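Local coordinates for fimbriae-associated protein FAP1 (Streptococcus parasanguinis, PDB 2X12) that probably forms serine-rich fimbriae attached to the bacterial cell wall that mediate adhesion, in a way modulated by pH, and contribute to biofilm formation, at residues N245-G250 against H300-G305; K212-I217 against E255-G260; V195-T200 against G327-G332; Y163-G168 against V321-S326. All coordinates share one frame; numbering follows the deposited sequence.

Contact 1: residues N245-G250 against H300-G305; sequences NFYGNG and HFYEDG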
loop_
_atom_site.group_PDB
_atom_site.type_symbol
_atom_site.label_atom_id
_atom_site.label_comp_id
_atom_site.label_asym_id
_atom_site.label_seq_id
_atom_site.Cartn_x
_atom_site.Cartn_y
_atom_site.Cartn_z
ATOM N N ASN A 245 15.898 1.067 -1.210
ATOM C CA ASN A 245 16.046 0.340 -2.476
ATOM C C ASN A 245 17.459 -0.189 -2.709
ATOM O O ASN A 245 18.423 0.593 -2.848
ATOM C CB ASN A 245 15.654 1.279 -3.634
ATOM C CG ASN A 245 15.554 0.571 -4.951
ATOM O OD1 ASN A 245 16.089 -0.526 -5.136
ATOM N ND2 ASN A 245 14.881 1.199 -5.884
ATOM N N PHE A 246 17.556 -1.511 -2.793
ATOM C CA PHE A 246 18.841 -2.171 -3.012
ATOM C C PHE A 246 18.901 -2.934 -4.333
ATOM O O PHE A 246 19.812 -3.713 -4.566
ATOM C CB PHE A 246 19.183 -3.091 -1.830
ATOM C CG PHE A 246 18.241 -4.249 -1.667
ATOM C CD1 PHE A 246 17.096 -4.124 -0.898
ATOM C CD2 PHE A 246 18.497 -5.448 -2.264
ATOM C CE1 PHE A 246 16.194 -5.174 -0.742
ATOM C CE2 PHE A 246 17.601 -6.513 -2.103
ATOM C CZ PHE A 246 16.429 -6.360 -1.344
ATOM N N TYR A 247 17.951 -2.666 -5.212
ATOM C CA TYR A 247 18.002 -3.196 -6.564
ATOM C C TYR A 247 18.525 -2.208 -7.602
ATOM O O TYR A 247 18.736 -2.584 -8.745
ATOM C CB TYR A 247 16.608 -3.628 -6.993
ATOM C CG TYR A 247 16.010 -4.774 -6.206
ATOM C CD1 TYR A 247 16.451 -6.065 -6.370
ATOM C CD2 TYR A 247 14.970 -4.560 -5.324
ATOM C CE1 TYR A 247 15.880 -7.117 -5.647
ATOM C CE2 TYR A 247 14.406 -5.601 -4.595
ATOM C CZ TYR A 247 14.856 -6.862 -4.766
ATOM O OH TYR A 247 14.279 -7.851 -4.044
ATOM N N GLY A 248 18.696 -0.938 -7.207
ATOM C CA GLY A 248 19.169 0.121 -8.125
ATOM C C GLY A 248 18.297 0.268 -9.377
ATOM O O GLY A 248 18.794 0.502 -10.450
ATOM N N ASN A 249 16.985 0.116 -9.212
ATOM C CA ASN A 249 16.038 0.195 -10.303
ATOM C C ASN A 249 15.436 1.575 -10.358
ATOM O O ASN A 249 14.395 1.765 -10.959
ATOM C CB ASN A 249 14.929 -0.861 -10.107
ATOM C CG ASN A 249 13.870 -0.446 -9.054
ATOM O OD1 ASN A 249 13.920 0.670 -8.543
ATOM N ND2 ASN A 249 12.901 -1.325 -8.762
ATOM N N GLY A 250 16.027 2.520 -9.648
ATOM C CA GLY A 250 15.526 3.882 -9.668
ATOM C C GLY A 250 14.202 4.234 -8.987
ATOM O O GLY A 250 13.856 5.440 -8.955
ATOM N N HIS A 300 14.133 -8.481 5.204
ATOM C CA HIS A 300 14.799 -7.557 4.332
ATOM C C HIS A 300 14.248 -7.685 2.934
ATOM O O HIS A 300 14.711 -8.484 2.131
ATOM C CB HIS A 300 16.281 -7.825 4.326
ATOM C CG HIS A 300 17.084 -6.720 3.724
ATOM N ND1 HIS A 300 17.209 -5.476 4.314
ATOM C CD2 HIS A 300 17.813 -6.676 2.582
ATOM C CE1 HIS A 300 17.998 -4.724 3.563
ATOM N NE2 HIS A 300 18.366 -5.421 2.502
ATOM N N PHE A 301 13.259 -6.866 2.625
ATOM C CA PHE A 301 12.669 -6.927 1.300
ATOM C C PHE A 301 12.200 -5.586 0.774
ATOM O O PHE A 301 11.895 -4.712 1.555
ATOM C CB PHE A 301 11.525 -7.927 1.292
ATOM C CG PHE A 301 10.439 -7.618 2.254
ATOM C CD1 PHE A 301 10.529 -8.035 3.561
ATOM C CD2 PHE A 301 9.334 -6.958 1.849
ATOM C CE1 PHE A 301 9.531 -7.776 4.456
ATOM C CE2 PHE A 301 8.326 -6.697 2.734
ATOM C CZ PHE A 301 8.416 -7.121 4.043
ATOM N N TYR A 302 12.151 -5.452 -0.550
ATOM C CA TYR A 302 11.739 -4.196 -1.159
ATOM C C TYR A 302 10.851 -4.575 -2.301
ATOM O O TYR A 302 11.335 -5.002 -3.324
ATOM C CB TYR A 302 12.957 -3.419 -1.624
ATOM C CG TYR A 302 12.753 -1.984 -2.070
ATOM C CD1 TYR A 302 12.789 -0.942 -1.183
ATOM C CD2 TYR A 302 12.628 -1.666 -3.388
ATOM C CE1 TYR A 302 12.628 0.355 -1.594
ATOM C CE2 TYR A 302 12.489 -0.347 -3.809
ATOM C CZ TYR A 302 12.488 0.645 -2.911
ATOM O OH TYR A 302 12.385 1.941 -3.363
ATOM N N GLU A 303 9.548 -4.502 -2.080
ATOM C CA GLU A 303 8.551 -4.828 -3.085
ATOM C C GLU A 303 7.838 -3.533 -3.382
ATOM O O GLU A 303 6.841 -3.173 -2.740
ATOM C CB GLU A 303 7.615 -5.891 -2.542
ATOM C CG GLU A 303 8.341 -7.179 -2.154
ATOM C CD GLU A 303 9.045 -7.878 -3.346
ATOM O OE1 GLU A 303 8.694 -7.528 -4.520
ATOM O OE2 GLU A 303 9.950 -8.743 -3.088
ATOM N N ASP A 304 8.492 -2.782 -4.272
ATOM C CA ASP A 304 7.902 -1.657 -5.002
ATOM C C ASP A 304 7.099 -2.396 -6.005
ATOM O O ASP A 304 7.116 -3.646 -5.975
ATOM C CB ASP A 304 8.976 -0.822 -5.687
ATOM C CG ASP A 304 9.855 -1.628 -6.655
ATOM O OD1 ASP A 304 9.499 -2.774 -6.980
ATOM O OD2 ASP A 304 10.915 -1.096 -7.122
ATOM N N GLY A 305 6.428 -1.733 -6.923
ATOM C CA GLY A 305 5.646 -2.536 -7.869
ATOM C C GLY A 305 6.295 -2.632 -9.209
ATOM O O GLY A 305 5.614 -2.628 -10.233
#

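Contact 2: residues K212-I217 against E255-G260; sequences KTYTGI and EYVSKG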
loop_
_atom_site.group_PDB
_atom_site.type_symbol
_atom_site.label_atom_id
_atom_site.label_comp_id
_atom_site.label_asym_id
_atom_site.label_seq_id
_atom_site.Cartn_x
_atom_site.Cartn_y
_atom_site.Cartn_z
ATOM N N LYS A 212 7.124 -17.611 10.833
ATOM C CA LYS A 212 7.223 -16.352 11.519
ATOM C C LYS A 212 7.271 -15.276 10.483
ATOM O O LYS A 212 8.334 -14.911 10.004
ATOM C CB LYS A 212 8.426 -16.359 12.434
ATOM C CG LYS A 212 8.026 -16.851 13.835
ATOM C CD LYS A 212 9.211 -17.434 14.741
ATOM C CE LYS A 212 8.682 -17.876 16.201
ATOM N NZ LYS A 212 9.002 -19.316 16.638
ATOM N N THR A 213 6.098 -14.774 10.147
ATOM C CA THR A 213 5.953 -13.876 9.033
ATOM C C THR A 213 6.197 -12.420 9.361
ATOM O O THR A 213 5.993 -11.969 10.494
ATOM C CB THR A 213 4.550 -13.997 8.417
ATOM O OG1 THR A 213 3.576 -13.476 9.322
ATOM C CG2 THR A 213 4.251 -15.466 8.157
ATOM N N TYR A 214 6.641 -11.703 8.335
ATOM C CA TYR A 214 6.813 -10.278 8.397
ATOM C C TYR A 214 5.846 -9.587 7.446
ATOM O O TYR A 214 5.609 -10.076 6.338
ATOM C CB TYR A 214 8.210 -9.901 7.975
ATOM C CG TYR A 214 9.227 -10.064 9.040
ATOM C CD1 TYR A 214 10.039 -11.152 9.049
ATOM C CD2 TYR A 214 9.398 -9.124 10.027
ATOM C CE1 TYR A 214 11.002 -11.334 10.023
ATOM C CE2 TYR A 214 10.374 -9.288 11.025
ATOM C CZ TYR A 214 11.176 -10.419 10.994
ATOM O OH TYR A 214 12.149 -10.726 11.889
ATOM N N THR A 215 5.341 -8.426 7.832
ATOM C CA THR A 215 4.536 -7.645 6.921
ATOM C C THR A 215 5.258 -6.354 6.581
ATOM O O THR A 215 6.069 -5.859 7.374
ATOM C CB THR A 215 3.179 -7.419 7.549
ATOM O OG1 THR A 215 2.583 -8.725 7.802
ATOM C CG2 THR A 215 2.302 -6.549 6.664
ATOM N N GLY A 216 5.015 -5.824 5.396
ATOM C CA GLY A 216 5.664 -4.604 5.015
ATOM C C GLY A 216 4.776 -3.770 4.136
ATOM O O GLY A 216 3.896 -4.327 3.459
ATOM N N ILE A 217 5.038 -2.450 4.106
ATOM C CA ILE A 217 4.299 -1.503 3.268
ATOM C C ILE A 217 5.312 -0.696 2.520
ATOM O O ILE A 217 6.186 -0.112 3.111
ATOM C CB ILE A 217 3.450 -0.610 4.145
ATOM C CG1 ILE A 217 2.544 0.307 3.321
ATOM C CG2 ILE A 217 4.325 0.160 5.085
ATOM C CD1 ILE A 217 1.561 -0.430 2.459
ATOM N N GLU A 255 10.409 0.635 1.821
ATOM C CA GLU A 255 9.593 -0.428 2.425
ATOM C C GLU A 255 9.746 -0.227 3.928
ATOM O O GLU A 255 10.844 -0.175 4.443
ATOM C CB GLU A 255 9.967 -1.875 1.969
ATOM C CG GLU A 255 8.811 -2.947 2.220
ATOM C CD GLU A 255 7.934 -3.200 0.987
ATOM O OE1 GLU A 255 8.583 -3.127 -0.096
ATOM O OE2 GLU A 255 6.656 -3.462 1.048
ATOM N N TYR A 256 8.624 -0.070 4.607
ATOM C CA TYR A 256 8.598 -0.054 6.045
ATOM C C TYR A 256 8.175 -1.451 6.473
ATOM O O TYR A 256 7.103 -1.926 6.097
ATOM C CB TYR A 256 7.616 1.010 6.483
ATOM C CG TYR A 256 8.017 2.354 5.953
ATOM C CD1 TYR A 256 8.854 3.184 6.678
ATOM C CD2 TYR A 256 7.655 2.752 4.701
ATOM C CE1 TYR A 256 9.283 4.375 6.197
ATOM C CE2 TYR A 256 8.089 3.979 4.196
ATOM C CZ TYR A 256 8.909 4.777 4.980
ATOM O OH TYR A 256 9.353 5.999 4.570
ATOM N N VAL A 257 9.055 -2.150 7.170
ATOM C CA VAL A 257 8.807 -3.552 7.475
ATOM C C VAL A 257 8.594 -3.696 8.963
ATOM O O VAL A 257 9.153 -2.931 9.733
ATOM C CB VAL A 257 9.964 -4.415 7.064
ATOM C CG1 VAL A 257 9.763 -5.794 7.584
ATOM C CG2 VAL A 257 10.058 -4.429 5.582
ATOM N N SER A 258 7.779 -4.654 9.381
ATOM C CA SER A 258 7.501 -4.772 10.806
ATOM C C SER A 258 8.745 -5.209 11.591
ATOM O O SER A 258 9.623 -5.958 11.082
ATOM C CB SER A 258 6.381 -5.762 11.066
ATOM O OG SER A 258 6.662 -6.981 10.462
ATOM N N LYS A 259 8.827 -4.714 12.819
ATOM C CA LYS A 259 9.922 -5.062 13.687
ATOM C C LYS A 259 9.694 -6.454 14.221
ATOM O O LYS A 259 10.646 -7.227 14.402
ATOM C CB LYS A 259 10.052 -4.068 14.843
ATOM C CG LYS A 259 10.859 -2.820 14.460
ATOM C CD LYS A 259 11.576 -2.064 15.633
ATOM C CE LYS A 259 11.871 -0.571 15.191
ATOM N NZ LYS A 259 12.626 0.255 16.190
ATOM N N GLY A 260 8.428 -6.781 14.466
ATOM C CA GLY A 260 8.077 -8.101 14.969
ATOM C C GLY A 260 7.445 -8.973 13.895
ATOM O O GLY A 260 6.942 -8.484 12.845
#

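Contact 3: residues V195-T200 against G327-G332; sequences VEYDPT and GTAIGG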
loop_
_atom_site.group_PDB
_atom_site.type_symbol
_atom_site.label_atom_id
_atom_site.label_comp_id
_atom_site.label_asym_id
_atom_site.label_seq_id
_atom_site.Cartn_x
_atom_site.Cartn_y
_atom_site.Cartn_z
ATOM N N VAL A 195 -4.399 1.258 5.947
ATOM C CA VAL A 195 -4.534 0.171 4.982
ATOM C C VAL A 195 -4.872 -1.093 5.759
ATOM O O VAL A 195 -4.276 -1.424 6.794
ATOM C CB VAL A 195 -3.247 -0.032 4.138
ATOM C CG1 VAL A 195 -3.374 -1.212 3.194
ATOM C CG2 VAL A 195 -2.932 1.230 3.347
ATOM N N GLU A 196 -5.895 -1.766 5.284
ATOM C CA GLU A 196 -6.308 -3.005 5.861
ATOM C C GLU A 196 -5.895 -4.058 4.883
ATOM O O GLU A 196 -6.527 -4.204 3.836
ATOM C CB GLU A 196 -7.810 -3.028 6.035
ATOM C CG GLU A 196 -8.338 -2.032 7.071
ATOM C CD GLU A 196 -7.856 -2.272 8.515
ATOM O OE1 GLU A 196 -7.014 -3.186 8.745
ATOM O OE2 GLU A 196 -8.334 -1.520 9.416
ATOM N N TYR A 197 -4.820 -4.755 5.246
ATOM C CA TYR A 197 -4.210 -5.841 4.490
ATOM C C TYR A 197 -4.716 -7.197 4.979
ATOM O O TYR A 197 -4.731 -7.458 6.170
ATOM C CB TYR A 197 -2.700 -5.750 4.687
ATOM C CG TYR A 197 -1.807 -6.708 3.908
ATOM C CD1 TYR A 197 -2.053 -7.043 2.587
ATOM C CD2 TYR A 197 -0.649 -7.199 4.483
ATOM C CE1 TYR A 197 -1.162 -7.856 1.876
ATOM C CE2 TYR A 197 0.249 -8.018 3.782
ATOM C CZ TYR A 197 -0.007 -8.358 2.480
ATOM O OH TYR A 197 0.874 -9.212 1.809
ATOM N N ASP A 198 -5.141 -8.048 4.050
ATOM C CA ASP A 198 -5.602 -9.409 4.361
ATOM C C ASP A 198 -5.009 -10.470 3.452
ATOM O O ASP A 198 -5.604 -10.872 2.480
ATOM C CB ASP A 198 -7.124 -9.484 4.246
ATOM C CG ASP A 198 -7.658 -10.841 4.624
ATOM O OD1 ASP A 198 -6.981 -11.556 5.411
ATOM O OD2 ASP A 198 -8.745 -11.201 4.129
ATOM N N PRO A 199 -3.832 -10.944 3.768
ATOM C CA PRO A 199 -3.211 -11.920 2.899
ATOM C C PRO A 199 -3.740 -13.323 3.143
ATOM O O PRO A 199 -3.394 -14.259 2.467
ATOM C CB PRO A 199 -1.734 -11.799 3.261
ATOM C CG PRO A 199 -1.724 -11.287 4.607
ATOM C CD PRO A 199 -2.887 -10.391 4.731
ATOM N N THR A 200 -4.606 -13.416 4.117
ATOM C CA THR A 200 -5.213 -14.630 4.560
ATOM C C THR A 200 -5.806 -15.479 3.483
ATOM O O THR A 200 -5.870 -16.690 3.645
ATOM C CB THR A 200 -6.268 -14.226 5.575
ATOM O OG1 THR A 200 -5.588 -14.115 6.819
ATOM C CG2 THR A 200 -7.515 -15.173 5.658
ATOM N N GLY A 327 8.912 -11.563 -1.494
ATOM C CA GLY A 327 7.640 -11.008 -1.105
ATOM C C GLY A 327 6.520 -11.785 -1.748
ATOM O O GLY A 327 6.703 -12.431 -2.800
ATOM N N THR A 328 5.369 -11.761 -1.096
ATOM C CA THR A 328 4.212 -12.463 -1.607
ATOM C C THR A 328 2.962 -11.740 -1.108
ATOM O O THR A 328 3.053 -10.803 -0.324
ATOM C CB THR A 328 4.241 -13.973 -1.207
ATOM O OG1 THR A 328 3.362 -14.757 -2.033
ATOM C CG2 THR A 328 3.856 -14.125 0.229
ATOM N N ALA A 329 1.803 -12.192 -1.589
ATOM C CA ALA A 329 0.514 -11.525 -1.360
ATOM C C ALA A 329 0.631 -10.015 -1.491
ATOM O O ALA A 329 0.153 -9.298 -0.654
ATOM C CB ALA A 329 -0.032 -11.873 -0.033
ATOM N N ILE A 330 1.286 -9.536 -2.537
ATOM C CA ILE A 330 1.408 -8.099 -2.717
ATOM C C ILE A 330 0.191 -7.470 -3.360
ATOM O O ILE A 330 -0.386 -7.997 -4.306
ATOM C CB ILE A 330 2.564 -7.772 -3.602
ATOM C CG1 ILE A 330 3.853 -8.251 -2.938
ATOM C CG2 ILE A 330 2.592 -6.321 -3.835
ATOM C CD1 ILE A 330 5.083 -8.216 -3.830
ATOM N N GLY A 331 -0.222 -6.320 -2.871
ATOM C CA GLY A 331 -1.309 -5.588 -3.523
ATOM C C GLY A 331 -1.295 -4.185 -2.999
ATOM O O GLY A 331 -0.560 -3.879 -2.052
ATOM N N GLY A 332 -2.091 -3.318 -3.604
ATOM C CA GLY A 332 -2.026 -1.933 -3.216
ATOM C C GLY A 332 -2.631 -1.005 -4.211
ATOM O O GLY A 332 -3.381 -1.428 -5.103
#

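Contact 4: residues Y163-G168 against V321-S326; sequences YYWAGG and VIANDS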
loop_
_atom_site.group_PDB
_atom_site.type_symbol
_atom_site.label_atom_id
_atom_site.label_comp_id
_atom_site.label_asym_id
_atom_site.label_seq_id
_atom_site.Cartn_x
_atom_site.Cartn_y
_atom_site.Cartn_z
ATOM N N TYR A 163 -3.936 -2.545 -7.555
ATOM C CA TYR A 163 -2.976 -3.543 -7.964
ATOM C C TYR A 163 -3.234 -4.859 -7.256
ATOM O O TYR A 163 -3.398 -4.858 -6.024
ATOM C CB TYR A 163 -1.608 -3.072 -7.587
ATOM C CG TYR A 163 -1.069 -1.919 -8.411
ATOM C CD1 TYR A 163 -0.390 -2.134 -9.598
ATOM C CD2 TYR A 163 -1.165 -0.626 -7.975
ATOM C CE1 TYR A 163 0.151 -1.087 -10.345
ATOM C CE2 TYR A 163 -0.604 0.435 -8.717
ATOM C CZ TYR A 163 0.038 0.193 -9.910
ATOM O OH TYR A 163 0.575 1.225 -10.649
ATOM N N TYR A 164 -3.252 -5.964 -8.005
ATOM C CA TYR A 164 -3.666 -7.229 -7.458
ATOM C C TYR A 164 -2.483 -8.177 -7.395
ATOM O O TYR A 164 -1.348 -7.806 -7.666
ATOM C CB TYR A 164 -4.801 -7.820 -8.285
ATOM C CG TYR A 164 -6.018 -6.914 -8.351
ATOM C CD1 TYR A 164 -7.170 -7.169 -7.604
ATOM C CD2 TYR A 164 -6.012 -5.790 -9.173
ATOM C CE1 TYR A 164 -8.300 -6.306 -7.681
ATOM C CE2 TYR A 164 -7.109 -4.928 -9.256
ATOM C CZ TYR A 164 -8.252 -5.173 -8.508
ATOM O OH TYR A 164 -9.282 -4.253 -8.622
ATOM N N TRP A 165 -2.739 -9.417 -7.025
ATOM C CA TRP A 165 -1.704 -10.438 -6.976
ATOM C C TRP A 165 -2.181 -11.702 -7.716
ATOM O O TRP A 165 -3.200 -12.293 -7.383
ATOM C CB TRP A 165 -1.381 -10.726 -5.508
ATOM C CG TRP A 165 -0.504 -11.870 -5.238
ATOM C CD1 TRP A 165 -0.883 -13.105 -4.851
ATOM C CD2 TRP A 165 0.915 -11.881 -5.295
ATOM N NE1 TRP A 165 0.201 -13.909 -4.692
ATOM C CE2 TRP A 165 1.330 -13.186 -4.960
ATOM C CE3 TRP A 165 1.883 -10.930 -5.649
ATOM C CZ2 TRP A 165 2.660 -13.560 -4.938
ATOM C CZ3 TRP A 165 3.192 -11.304 -5.633
ATOM C CH2 TRP A 165 3.575 -12.619 -5.277
ATOM N N ALA A 166 -1.473 -12.046 -8.774
ATOM C CA ALA A 166 -1.477 -13.403 -9.306
ATOM C C ALA A 166 -0.274 -13.970 -8.659
ATOM O O ALA A 166 0.729 -13.232 -8.491
ATOM C CB ALA A 166 -1.254 -13.431 -10.823
ATOM N N GLY A 167 -0.339 -15.252 -8.326
ATOM C CA GLY A 167 0.816 -15.902 -7.724
ATOM C C GLY A 167 1.453 -16.597 -8.881
ATOM O O GLY A 167 1.950 -15.943 -9.795
ATOM N N GLY A 168 1.366 -17.918 -8.891
ATOM C CA GLY A 168 1.728 -18.651 -10.088
ATOM C C GLY A 168 0.595 -18.737 -11.123
ATOM O O GLY A 168 0.577 -19.702 -11.929
ATOM N N VAL A 321 0.985 -7.362 -9.475
ATOM C CA VAL A 321 2.422 -7.288 -9.134
ATOM C C VAL A 321 3.166 -8.626 -9.149
ATOM O O VAL A 321 2.639 -9.664 -8.693
ATOM C CB VAL A 321 2.623 -6.696 -7.739
ATOM C CG1 VAL A 321 4.116 -6.745 -7.358
ATOM C CG2 VAL A 321 2.076 -5.271 -7.684
ATOM N N ILE A 322 4.380 -8.588 -9.682
ATOM C CA ILE A 322 5.291 -9.712 -9.620
ATOM C C ILE A 322 6.358 -9.390 -8.582
ATOM O O ILE A 322 6.956 -8.282 -8.572
ATOM C CB ILE A 322 5.974 -9.972 -10.955
ATOM C CG1 ILE A 322 4.985 -10.580 -11.961
ATOM C CG2 ILE A 322 7.186 -10.900 -10.770
ATOM C CD1 ILE A 322 5.246 -10.184 -13.438
ATOM N N ALA A 323 6.631 -10.356 -7.713
ATOM C CA ALA A 323 7.496 -10.062 -6.605
ATOM C C ALA A 323 8.876 -9.877 -7.151
ATOM O O ALA A 323 9.229 -10.495 -8.148
ATOM C CB ALA A 323 7.449 -11.175 -5.605
ATOM N N ASN A 324 9.639 -8.989 -6.527
ATOM C CA ASN A 324 11.032 -8.782 -6.917
ATOM C C ASN A 324 11.872 -9.983 -6.463
ATOM O O ASN A 324 12.809 -10.398 -7.122
ATOM C CB ASN A 324 11.571 -7.454 -6.339
ATOM C CG ASN A 324 10.908 -6.225 -6.964
ATOM O OD1 ASN A 324 10.500 -6.249 -8.129
ATOM N ND2 ASN A 324 10.773 -5.153 -6.187
ATOM N N ASP A 325 11.503 -10.521 -5.317
ATOM C CA ASP A 325 12.136 -11.677 -4.761
ATOM C C ASP A 325 11.130 -12.514 -3.977
ATOM O O ASP A 325 10.362 -13.301 -4.544
ATOM C CB ASP A 325 13.287 -11.256 -3.826
ATOM C CG ASP A 325 14.680 -11.635 -4.378
ATOM O OD1 ASP A 325 15.471 -10.652 -4.638
ATOM O OD2 ASP A 325 14.956 -12.888 -4.529
ATOM N N SER A 326 11.110 -12.284 -2.669
ATOM C CA SER A 326 10.610 -13.247 -1.706
ATOM C C SER A 326 9.325 -12.750 -1.066
ATOM O O SER A 326 8.747 -13.412 -0.183
ATOM C CB SER A 326 11.685 -13.464 -0.636
ATOM O OG SER A 326 11.936 -12.222 0.003
#

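Contact 1: residues N245-G250 against H300-G305
Stacking comes first, and it centres on Tyr302. Its CG lies anti to the backbone N (chi1 -170°), which carries the ring across to Asn245. There Asn245 CA sits over the middle of one ring face, 3.6 Å from the centroid, as a CH-pi contact. Asn245 CB covers the phenol end, 3.3 Å from Tyr302 CZ, and the amide continues over the CE2 side, its plane tilted 27° from the ring. The Tyr302 hydroxyl runs on beyond Asn245 to Gly253 O. A second stack joins Phe246 and His300, which meet tip to tip as an offset pair with centroids 4.9 Å apart. Tyr247 CE2 lies toward the rim of the opposite face of Phe246, so the ring has an aromatic neighbour on either side.

Hydrogen bonds within 245-250 shape the loop. Asn245 OD1 receives Tyr247 N at 2.8 Å, nearly along the C=O axis, making an Asx turn, while Asn245 ND2 reaches Asn249 OD1 at 2.9 Å.

One bond crosses between the loops: Asn249 ND2 gives a nearly straight hydrogen bond (165°) of 2.6 Å to the syn lone pair of Asp304 OD2, amide and carboxylate lying almost coplanar. Ser251 OG also binds that oxygen, and Ser306 OG and Asn324 ND2 bind OD1. So many partners around a buried carboxylate are consistent with a charged Asp304.

Apolar packing gathers at Tyr302 CB, with Phe246 CE1 3.8 Å away and Tyr247 CE2 slightly farther. Separately, the Tyr247 ring edge brings CE2 to 3.4 Å from the carbonyl oxygen Tyr302 O; the Tyr247 hydroxyl goes to Asp325 OD1.

Contact 2: residues K212-I217 against E255-G260
Glu255 is the side chain to follow. Its CB lies against the loop of Phe301, and CG, anti to the backbone N, passes 4.0 Å from Ile217 O. A bend at chi2 (96°) then turns the carboxylate back over the neighbouring strand, where OE2 rests 3.4 Å from Ile217 C. The other oxygen, OE1, takes the backbone N-H of Glu303, so the buried acid ties this strand to the loop beyond it.

Between the backbones, Ile217 and Tyr256 form a hydrogen-bonded antiparallel pair, with Ile217 N to Tyr256 O and Tyr256 N to Ile217 O both 2.9 Å. Gly216 and Val257 follow as a non-hydrogen-bonded pair, their CA atoms 4.1 Å apart. At the next position the ladder changes. Ser258 N still donates to Thr215 O, but Thr215 N bonds to the hydroxyl Ser258 OG at 3.3 Å, and that OG in turn donates to Gly260 O. Ser258 O is directed instead at the edge of the Tyr214 ring, 3.3 Å from CD2. Thr215 and Ile217 meet strands 227-235 and 268-276 of the other sheet, the face-to-face packing of a beta sandwich.

Contact 3: residues V195-T200 against G327-G332
Tyr197 lies flat against Pro199, whose CD sits 3.8 Å above the ring plane, over its centre. With CG anti to the backbone N (chi1 -175°), the phenol extends away from strand 190-197 and presents its hydroxyl to the bend at Ala329. Tyr197 OH donates to Ala329 O at 2.6 Å. The carbonyl oxygen lies in the plane of the phenol ring at its edge, yet the hydroxyl stands 47° out of the carbonyl's own plane, so the approach is not along a lone pair. Thr294 OG1 is a second hydrogen-bond partner of the same hydroxyl, so this buried oxygen is held both by the corner at Ala329 and by strand 287-295.

The apolar part of the contact rests on the Ala329 methyl, which points at the first segment. Its CB is 3.7 Å from Pro199 CB and 4.3 Å from Tyr197 CZ, and it also lies beside the hydroxyl. The positive phi of Ala329 (42°) goes with the corner the chain takes there, between strands 327-328 and 330-336. Tyr197 thus reaches from the five-stranded antiparallel sheet to a corner in the larger one, the kind of bridge between two facing sheets found in a beta sandwich.

Contact 4: residues Y163-G168 against V321-S326
Strands 307-311 and 318-322 make a two-stranded antiparallel sheet, and the chain leaving strand 162-163 runs along the side of strand 318-322 that faces away from 307-311. Val321 N donates to Tyr164 O at 3.0 Å, a nearly straight bond (165°) although the donor stands somewhat above the carbonyl plane. Tyr164 also pairs through its backbone with Pro319.

Trp165 has the telling conformation. CG is anti to the backbone N (chi1 171°), and chi2 near -100° sets the indole roughly crosswise to the CA-CB bond, sending its six-membered ring along the second segment. CE3 comes 3.4 Å from Val321 O, CZ3 follows 3.5 Å from that same Val321 O, and CH2 reaches the methyl of Ala323. Gly167 N lies over one face of the indole toward its rim, and Ile330 also packs against this side chain.

Val321 places CG1 anti to its backbone N and CG2 beside it. Through CG2 it meets Tyr163. Tyr163 directs its CB at the valine, and with CG anti to the carbonyl carbon the ring lies beside the backbone N. Tyr164 points its side chain the other way and its ring meets that of Tyr313. Val321 is buried here, packing on Ile330 as well, and the approach to Tyr163 is loose: Val321 CG2 to Tyr163 CB measures 4.3 Å.

All four contacts belong to one all-beta domain. Centres lie about 10 Å apart for contacts 3 and 4 and about 17 Å for contacts 2 and 4, which do not touch. Contact 2 lies in the seven-stranded sheet, contact 3 joins it to the five-stranded one, contact 1 joins two loops, and contact 4 sets the chain after strand 162-163 against strand 318-322 of a two-stranded sheet. Glu303 links contact 1 to the other three, through Glu255, Asn324 and, weakly, Gly327. Along the chain contacts 3 and 4 cross (163-168, 195-200, 321-326, 327-332) and enclose contacts 1 and 2, which alternate (212-217, 245-250, 255-260, 300-305), so early and late parts meet in one compact unit.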